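Local coordinates for protein aminotransferase AspB (Helicobacter pylori 26695, PDB 3EZS) that probably acts as a pyridoxal 5'-phosphate-dependent transaminase of the class I and II aminotransferase family, at residues 312-317 and 350-355. Residues are numbered along the deposited sequence; the frame is centred on the assembly and turned at random.
Sequences VYLPVQ and VRLALV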
loop_
_atom_site.group_PDB
_atom_site.type_symbol
_atom_site.label_atom_id
_atom_site.label_comp_id
_atom_site.label_asym_id
_atom_site.label_seq_id
_atom_site.Cartn_x
_atom_site.Cartn_y
_atom_site.Cartn_z
ATOM N N VAL A 312 6.713 -8.028 -28.091
ATOM C CA VAL A 312 6.448 -8.250 -29.504
ATOM C C VAL A 312 4.953 -8.565 -29.554
ATOM O O VAL A 312 4.501 -9.479 -28.862
ATOM C CB VAL A 312 7.227 -9.420 -30.094
ATOM C CG1 VAL A 312 6.851 -9.622 -31.573
ATOM C CG2 VAL A 312 8.750 -9.202 -29.921
ATOM N N TYR A 313 4.194 -7.772 -30.317
ATOM C CA TYR A 313 2.745 -7.950 -30.505
ATOM C C TYR A 313 2.656 -8.685 -31.843
ATOM O O TYR A 313 2.594 -8.061 -32.905
ATOM C CB TYR A 313 2.065 -6.565 -30.515
ATOM C CG TYR A 313 0.565 -6.567 -30.349
ATOM C CD1 TYR A 313 -0.033 -7.034 -29.173
ATOM C CD2 TYR A 313 -0.258 -6.058 -31.335
ATOM C CE1 TYR A 313 -1.419 -7.023 -29.015
ATOM C CE2 TYR A 313 -1.646 -6.038 -31.180
ATOM C CZ TYR A 313 -2.219 -6.518 -30.025
ATOM O OH TYR A 313 -3.603 -6.483 -29.900
ATOM N N LEU A 314 2.697 -10.017 -31.772
ATOM C CA LEU A 314 2.845 -10.884 -32.949
ATOM C C LEU A 314 1.546 -11.297 -33.659
ATOM O O LEU A 314 0.723 -11.985 -33.061
ATOM C CB LEU A 314 3.620 -12.140 -32.533
ATOM C CG LEU A 314 4.231 -13.043 -33.611
ATOM C CD1 LEU A 314 5.399 -12.350 -34.311
ATOM C CD2 LEU A 314 4.689 -14.361 -32.964
ATOM N N PRO A 315 1.367 -10.879 -34.935
ATOM C CA PRO A 315 0.177 -11.268 -35.688
ATOM C C PRO A 315 0.192 -12.741 -35.979
ATOM O O PRO A 315 1.186 -13.245 -36.468
ATOM C CB PRO A 315 0.293 -10.496 -37.016
ATOM C CG PRO A 315 1.360 -9.488 -36.820
ATOM C CD PRO A 315 2.257 -10.007 -35.731
ATOM N N VAL A 316 -0.898 -13.416 -35.645
ATOM C CA VAL A 316 -1.078 -14.860 -35.889
ATOM C C VAL A 316 -2.524 -14.993 -36.359
ATOM O O VAL A 316 -3.284 -14.022 -36.310
ATOM C CB VAL A 316 -0.786 -15.695 -34.618
ATOM C CG1 VAL A 316 0.680 -15.576 -34.247
ATOM C CG2 VAL A 316 -1.656 -15.235 -33.451
ATOM N N GLN A 317 -2.934 -16.146 -36.846
ATOM C CA GLN A 317 -4.331 -16.240 -37.300
ATOM C C GLN A 317 -5.261 -16.060 -36.083
ATOM O O GLN A 317 -6.098 -15.146 -36.055
ATOM C CB GLN A 317 -4.578 -17.540 -38.062
ATOM C CG GLN A 317 -3.809 -17.614 -39.397
ATOM N N VAL A 350 -0.496 -12.722 -30.335
ATOM C CA VAL A 350 0.048 -13.245 -29.075
ATOM C C VAL A 350 1.088 -12.209 -28.692
ATOM O O VAL A 350 1.729 -11.600 -29.576
ATOM C CB VAL A 350 0.702 -14.671 -29.113
ATOM C CG1 VAL A 350 -0.350 -15.741 -29.381
ATOM C CG2 VAL A 350 1.885 -14.760 -30.100
ATOM N N ARG A 351 1.218 -11.974 -27.390
ATOM C CA ARG A 351 2.212 -11.079 -26.878
ATOM C C ARG A 351 3.375 -11.942 -26.422
ATOM O O ARG A 351 3.165 -12.993 -25.793
ATOM C CB ARG A 351 1.705 -10.260 -25.691
ATOM C CG ARG A 351 2.686 -9.153 -25.303
ATOM C CD ARG A 351 2.398 -8.569 -23.941
ATOM N NE ARG A 351 2.758 -9.492 -22.859
ATOM C CZ ARG A 351 2.527 -9.231 -21.578
ATOM N NH1 ARG A 351 2.011 -8.063 -21.207
ATOM N NH2 ARG A 351 2.849 -10.118 -20.661
ATOM N N LEU A 352 4.585 -11.476 -26.731
ATOM C CA LEU A 352 5.832 -12.118 -26.330
ATOM C C LEU A 352 6.590 -11.111 -25.430
ATOM O O LEU A 352 6.701 -9.936 -25.791
ATOM C CB LEU A 352 6.707 -12.446 -27.549
ATOM C CG LEU A 352 6.188 -13.269 -28.740
ATOM C CD1 LEU A 352 7.330 -13.496 -29.720
ATOM C CD2 LEU A 352 5.604 -14.594 -28.327
ATOM N N ALA A 353 7.105 -11.582 -24.287
ATOM C CA ALA A 353 7.822 -10.753 -23.326
ATOM C C ALA A 353 9.294 -11.144 -23.394
ATOM O O ALA A 353 9.674 -12.199 -22.900
ATOM C CB ALA A 353 7.245 -10.951 -21.896
ATOM N N LEU A 354 10.119 -10.290 -24.011
ATOM C CA LEU A 354 11.534 -10.614 -24.229
ATOM C C LEU A 354 12.365 -10.244 -22.992
ATOM O O LEU A 354 13.199 -9.338 -23.013
ATOM C CB LEU A 354 12.047 -9.935 -25.501
ATOM C CG LEU A 354 11.210 -10.172 -26.768
ATOM C CD1 LEU A 354 11.964 -9.622 -27.946
ATOM C CD2 LEU A 354 10.835 -11.652 -27.015
ATOM N N VAL A 355 12.140 -11.014 -21.931
ATOM C CA VAL A 355 12.713 -10.742 -20.616
ATOM C C VAL A 355 13.914 -11.624 -20.259
ATOM O O VAL A 355 14.291 -11.717 -19.089
ATOM C CB VAL A 355 11.593 -10.796 -19.530
ATOM C CG1 VAL A 355 10.538 -9.721 -19.815
ATOM C CG2 VAL A 355 10.943 -12.176 -19.465
#
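Val312 and Leu314 pair with Leu352 and Val350 as neighbouring antiparallel strands; the axes of 312-315 and 350-353 approach to 4.9 Å, and the 147° between their directions, well short of exactly antiparallel, marks a twisted pair. In this fold type I pyridoxal-phosphate enzyme the seven-stranded sheet belongs to the large domain and this three-stranded sheet to the small one; strand 349-353 is central, strand 311-315 outermost. Two hydrogen-bonded pairs, Val312 with Leu352 and Leu314 with Val350, flank the non-hydrogen-bonded pair of Tyr313 and Arg351. Four backbone bonds result, among them Leu352 N to Val312 O at 2.9 Å; Arg351 CA adds a C-H...O contact to that same carbonyl, at 3.4 Å.

Side chains alternate, so the sheet has one aliphatic and one more polar face. On the first, the short, beta-branched Val312 and Val350 suit an extended strand and keep their methyls near the backbone, while Leu314 and Leu352 extend farther, to Ile368 and Leu365 of helix 358-372. Leu314, with CG anti to its backbone N (chi1 -164°), lies beside Val350 and points the same way, its CB and CD2 each 4.0 Å from Val350 CG2. Beyond the paired residues Val316 and Val350 both touch Phe322 of helix 319-330.

On the other face Tyr313 stacks its ring on that of Tyr349, and Arg351, bent at chi3 (73°), carries its guanidinium away from residues 312-317. There NH1 bonds to Asn165 OD1 and NH2 to Gly29 O, fixing its orientation, consistent with the arginine that binds the substrate alpha-carboxylate in aspartate aminotransferase relatives; the strand pair holds its backbone in place.

Leu354, centre of an inverse gamma turn just after the strand, reaches back across Val312, its CD1 meeting Val312 CG2 at 3.8 Å.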